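Local coordinates for beta-Ala-His dipeptidase (Homo sapiens, PDB 3DLJ), which hydrolyses Xaa-His dipeptides, above all carnosine and anserine, as a secreted dizinc metallopeptidase of the M20 family, at residues Lys102-Gln114 / Asp164-Glu178. Residues are numbered along the deposited sequence; the frame is centred on the assembly and turned at random.
Sequences KGTVCFYGHLDVQ and DLPVNIKFIIEGMEE. With ZN (zinc ion), chain D; ZN (zinc ion), chain C.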
# COMPACT_ATOMS: atom_id res chain seq x y z
N LYS A 102 30.68 -4.88 -9.17
CA LYS A 102 29.63 -4.82 -8.14
C LYS A 102 28.30 -5.36 -8.65
O LYS A 102 27.99 -5.23 -9.83
CB LYS A 102 29.44 -3.39 -7.65
CG LYS A 102 30.51 -2.91 -6.74
CD LYS A 102 30.21 -1.57 -6.14
CE LYS A 102 31.42 -1.08 -5.36
NZ LYS A 102 31.47 0.40 -5.31
N GLY A 103 27.52 -5.96 -7.75
CA GLY A 103 26.12 -6.28 -8.07
C GLY A 103 25.29 -5.00 -8.06
O GLY A 103 25.78 -3.94 -7.62
N THR A 104 24.04 -5.09 -8.52
CA THR A 104 23.13 -3.94 -8.57
C THR A 104 21.75 -4.23 -7.97
O THR A 104 21.08 -5.19 -8.36
CB THR A 104 22.94 -3.42 -10.02
OG1 THR A 104 24.20 -3.05 -10.58
CG2 THR A 104 21.98 -2.21 -10.06
N VAL A 105 21.35 -3.37 -7.03
CA VAL A 105 20.04 -3.44 -6.37
C VAL A 105 19.16 -2.23 -6.74
O VAL A 105 19.62 -1.09 -6.71
CB VAL A 105 20.18 -3.50 -4.81
CG1 VAL A 105 18.84 -3.60 -4.15
CG2 VAL A 105 21.07 -4.69 -4.38
N CYS A 106 17.90 -2.48 -7.07
CA CYS A 106 16.98 -1.41 -7.41
C CYS A 106 15.91 -1.21 -6.35
O CYS A 106 15.34 -2.16 -5.85
CB CYS A 106 16.34 -1.67 -8.78
SG CYS A 106 15.31 -0.30 -9.40
N PHE A 107 15.64 0.04 -6.00
CA PHE A 107 14.60 0.36 -5.02
C PHE A 107 13.42 1.07 -5.65
O PHE A 107 13.59 2.05 -6.36
CB PHE A 107 15.18 1.26 -3.92
CG PHE A 107 14.17 1.71 -2.90
CD1 PHE A 107 13.88 0.91 -1.80
CD2 PHE A 107 13.53 2.94 -3.03
CE1 PHE A 107 12.94 1.34 -0.84
CE2 PHE A 107 12.60 3.36 -2.09
CZ PHE A 107 12.30 2.56 -1.00
N TYR A 108 12.21 0.59 -5.37
CA TYR A 108 11.00 1.23 -5.86
C TYR A 108 10.29 1.92 -4.68
O TYR A 108 10.11 1.32 -3.61
CB TYR A 108 10.02 0.23 -6.56
CG TYR A 108 8.62 0.83 -6.65
CD1 TYR A 108 8.23 1.62 -7.76
CD2 TYR A 108 7.73 0.68 -5.61
CE1 TYR A 108 6.96 2.21 -7.80
CE2 TYR A 108 6.47 1.27 -5.64
CZ TYR A 108 6.10 2.02 -6.72
OH TYR A 108 4.84 2.58 -6.70
N GLY A 109 9.90 3.18 -4.88
CA GLY A 109 9.00 3.83 -3.91
C GLY A 109 8.06 4.81 -4.58
O GLY A 109 8.14 5.00 -5.78
N HIS A 110 7.16 5.42 -3.81
CA HIS A 110 6.24 6.45 -4.36
C HIS A 110 6.15 7.63 -3.42
O HIS A 110 6.19 7.46 -2.19
CB HIS A 110 4.84 5.90 -4.69
CG HIS A 110 4.04 5.48 -3.48
ND1 HIS A 110 3.19 6.34 -2.81
CD2 HIS A 110 3.93 4.28 -2.85
CE1 HIS A 110 2.61 5.70 -1.81
NE2 HIS A 110 3.04 4.45 -1.81
N LEU A 111 6.07 8.82 -4.01
CA LEU A 111 6.04 10.07 -3.22
C LEU A 111 4.70 10.80 -3.27
O LEU A 111 4.55 11.89 -2.70
CB LEU A 111 7.22 10.97 -3.59
CG LEU A 111 8.56 10.37 -3.12
CD1 LEU A 111 9.68 11.19 -3.71
CD2 LEU A 111 8.67 10.35 -1.61
N ASP A 112 3.70 10.18 -3.90
CA ASP A 112 2.31 10.61 -3.75
C ASP A 112 1.67 9.98 -2.51
O ASP A 112 2.05 8.88 -2.09
CB ASP A 112 1.47 10.29 -5.00
CG ASP A 112 1.38 8.81 -5.27
OD1 ASP A 112 2.45 8.13 -5.26
OD2 ASP A 112 0.25 8.31 -5.49
N VAL A 113 0.70 10.71 -1.96
CA VAL A 113 -0.02 10.32 -0.75
C VAL A 113 -1.56 10.28 -1.00
O VAL A 113 -2.08 10.90 -1.97
CB VAL A 113 0.33 11.27 0.45
CG1 VAL A 113 1.81 11.16 0.82
CG2 VAL A 113 -0.00 12.71 0.10
N GLN A 114 -2.25 9.52 -0.15
CA GLN A 114 -3.71 9.52 -0.02
C GLN A 114 -4.15 10.89 0.50
O GLN A 114 -3.42 11.52 1.28
CB GLN A 114 -4.16 8.44 0.97
CG GLN A 114 -4.17 7.01 0.39
CD GLN A 114 -5.32 6.79 -0.62
OE1 GLN A 114 -6.46 7.20 -0.38
NE2 GLN A 114 -5.02 6.16 -1.74
N ASP A 164 32.74 3.49 0.40
CA ASP A 164 32.29 2.68 -0.71
C ASP A 164 30.97 2.00 -0.37
O ASP A 164 30.86 1.30 0.65
CB ASP A 164 33.38 1.61 -0.97
CG ASP A 164 33.11 0.77 -2.22
OD1 ASP A 164 33.04 1.36 -3.33
OD2 ASP A 164 33.01 -0.49 -2.09
N LEU A 165 29.97 2.22 -1.22
CA LEU A 165 28.71 1.48 -1.17
C LEU A 165 28.97 0.07 -1.74
O LEU A 165 29.52 -0.07 -2.83
CB LEU A 165 27.62 2.21 -1.97
CG LEU A 165 26.83 3.35 -1.29
CD1 LEU A 165 26.41 4.41 -2.29
CD2 LEU A 165 25.63 2.86 -0.49
N PRO A 166 28.59 -0.97 -0.99
CA PRO A 166 28.82 -2.37 -1.36
C PRO A 166 28.20 -2.82 -2.71
O PRO A 166 28.74 -3.71 -3.39
CB PRO A 166 28.18 -3.13 -0.20
CG PRO A 166 28.25 -2.16 0.96
CD PRO A 166 27.94 -0.85 0.33
N VAL A 167 27.07 -2.22 -3.07
CA VAL A 167 26.37 -2.52 -4.32
C VAL A 167 26.11 -1.22 -5.08
O VAL A 167 26.07 -0.15 -4.47
CB VAL A 167 25.03 -3.26 -4.06
CG1 VAL A 167 25.27 -4.68 -3.57
CG2 VAL A 167 24.14 -2.48 -3.07
N ASN A 168 25.96 -1.31 -6.41
CA ASN A 168 25.37 -0.23 -7.18
C ASN A 168 23.90 -0.12 -6.76
O ASN A 168 23.27 -1.10 -6.36
CB ASN A 168 25.47 -0.46 -8.70
CG ASN A 168 26.91 -0.64 -9.19
OD1 ASN A 168 27.79 0.21 -8.97
ND2 ASN A 168 27.15 -1.73 -9.90
N ILE A 169 23.35 1.09 -6.80
CA ILE A 169 21.97 1.29 -6.40
C ILE A 169 21.21 2.04 -7.47
O ILE A 169 21.64 3.10 -7.95
CB ILE A 169 21.86 2.02 -5.04
CG1 ILE A 169 22.51 1.16 -3.94
CG2 ILE A 169 20.39 2.34 -4.70
CD1 ILE A 169 22.45 1.78 -2.55
N LYS A 170 20.09 1.45 -7.85
CA LYS A 170 19.15 2.08 -8.72
C LYS A 170 17.88 2.47 -7.95
O LYS A 170 17.49 1.82 -6.97
CB LYS A 170 18.87 1.19 -9.94
CG LYS A 170 20.04 1.15 -10.94
CD LYS A 170 19.71 0.47 -12.27
CE LYS A 170 20.73 0.90 -13.33
NZ LYS A 170 20.86 -0.01 -14.52
N PHE A 171 17.27 3.58 -8.37
CA PHE A 171 16.01 4.03 -7.78
C PHE A 171 14.99 4.20 -8.88
O PHE A 171 15.29 4.82 -9.91
CB PHE A 171 16.17 5.39 -7.06
CG PHE A 171 17.41 5.51 -6.18
CD1 PHE A 171 18.68 5.70 -6.74
CD2 PHE A 171 17.29 5.51 -4.79
CE1 PHE A 171 19.80 5.85 -5.95
CE2 PHE A 171 18.41 5.66 -3.98
CZ PHE A 171 19.67 5.83 -4.55
N ILE A 172 13.81 3.63 -8.68
CA ILE A 172 12.62 3.98 -9.49
C ILE A 172 11.51 4.54 -8.57
O ILE A 172 10.91 3.79 -7.80
CB ILE A 172 12.12 2.81 -10.39
CG1 ILE A 172 10.87 3.22 -11.17
CG2 ILE A 172 11.87 1.51 -9.58
CD1 ILE A 172 10.37 2.15 -12.11
N ILE A 173 11.29 5.85 -8.63
CA ILE A 173 10.32 6.49 -7.75
C ILE A 173 9.24 7.21 -8.56
O ILE A 173 9.55 8.06 -9.41
CB ILE A 173 10.97 7.53 -6.76
CG1 ILE A 173 12.28 7.01 -6.11
CG2 ILE A 173 9.97 8.02 -5.75
CD1 ILE A 173 12.18 5.82 -5.15
N GLU A 174 7.99 6.85 -8.30
CA GLU A 174 6.85 7.42 -9.02
C GLU A 174 6.01 8.32 -8.13
O GLU A 174 6.19 8.36 -6.89
CB GLU A 174 5.97 6.31 -9.62
CG GLU A 174 5.22 5.45 -8.61
CD GLU A 174 3.98 4.78 -9.20
OE1 GLU A 174 3.42 5.31 -10.17
OE2 GLU A 174 3.56 3.72 -8.67
N GLY A 175 5.09 9.05 -8.77
CA GLY A 175 4.18 9.92 -8.07
C GLY A 175 2.70 9.62 -8.28
O GLY A 175 1.87 10.51 -8.09
N MET A 176 2.36 8.39 -8.66
CA MET A 176 0.95 8.02 -8.91
C MET A 176 0.51 6.67 -8.33
O MET A 176 -0.44 6.06 -8.84
CB MET A 176 0.64 8.03 -10.43
CG MET A 176 0.73 9.39 -11.10
SD MET A 176 -0.57 10.55 -10.59
CE MET A 176 -1.99 9.81 -11.41
N GLU A 177 1.17 6.20 -7.27
CA GLU A 177 0.87 4.86 -6.73
C GLU A 177 -0.52 4.76 -6.13
O GLU A 177 -1.20 3.74 -6.29
CB GLU A 177 1.92 4.47 -5.69
CG GLU A 177 1.91 3.00 -5.27
CD GLU A 177 0.91 2.70 -4.17
OE1 GLU A 177 0.53 1.53 -4.05
OE2 GLU A 177 0.47 3.64 -3.46
N GLU A 178 -0.95 5.82 -5.43
CA GLU A 178 -2.28 5.90 -4.82
C GLU A 178 -3.42 6.09 -5.84
O GLU A 178 -4.59 6.04 -5.48
CB GLU A 178 -2.33 7.02 -3.78
CG GLU A 178 -1.25 6.93 -2.71
CD GLU A 178 -1.46 5.78 -1.75
OE1 GLU A 178 -0.64 5.66 -0.83
OE2 GLU A 178 -2.45 5.01 -1.89
ZN ZN D . 2.39 3.12 -0.52
ZN ZN C . -0.97 3.80 0.01
O HOH W 1 29.12 1.62 -7.23
O HOH W 2 28.08 -5.64 -5.05
O HOH W 3 -0.35 7.44 1.17
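Ile172 N bonds to Phe107 O midway along strands 104-110 and 168-174, parallel neighbours in the six-stranded sheet of the catalytic domain, joined by backbone hydrogen bonds from Gly103 O to Leu111 N. Far from the metals, Lys102 stretches to a salt bridge with Asp164, NZ to OD1 2.7 Å. Nearer them, Tyr108 OH gives a 2.6 Å bond to the anti lone pair of Glu174 OE2, which meets the ring edge in plane and also bonds Ser181; a phenylalanine in place of Tyr108 would probably leave that oxygen short of one donor and freer to turn. His110 CG lies between backbone N and carbonyl carbon (chi1 67°), letting ND1 donate a bent 2.9 Å hydrogen bond to Asp112 O, while NE2 binds one zinc at 2.0 Å. Glu177 CB packs over the imidazole face, 3.5 Å from its centroid, and a bend at chi2 (-84°) holds OE2 above the ring, not hydrogen-bonded to NE2, which is spent on zinc. Asp112 OD2 uses its syn lone pair for Glu178 N (2.8 Å) and also meets Ser41; OD1 takes a weak bond from Glu177 N. Glu178 OE1 binds the second zinc at 2.1 Å; Gln114 NE2 reaches OE2 from above the carboxylate plane. Asp143 bridges the zincs; Asp206 completes the site of His110, His456 that of Glu178. Asp112 thus probably positions His110 and the 177-178 backbone, and Glu177's carboxylate, beside a zinc ligand, suits its likely proton-acceptor role.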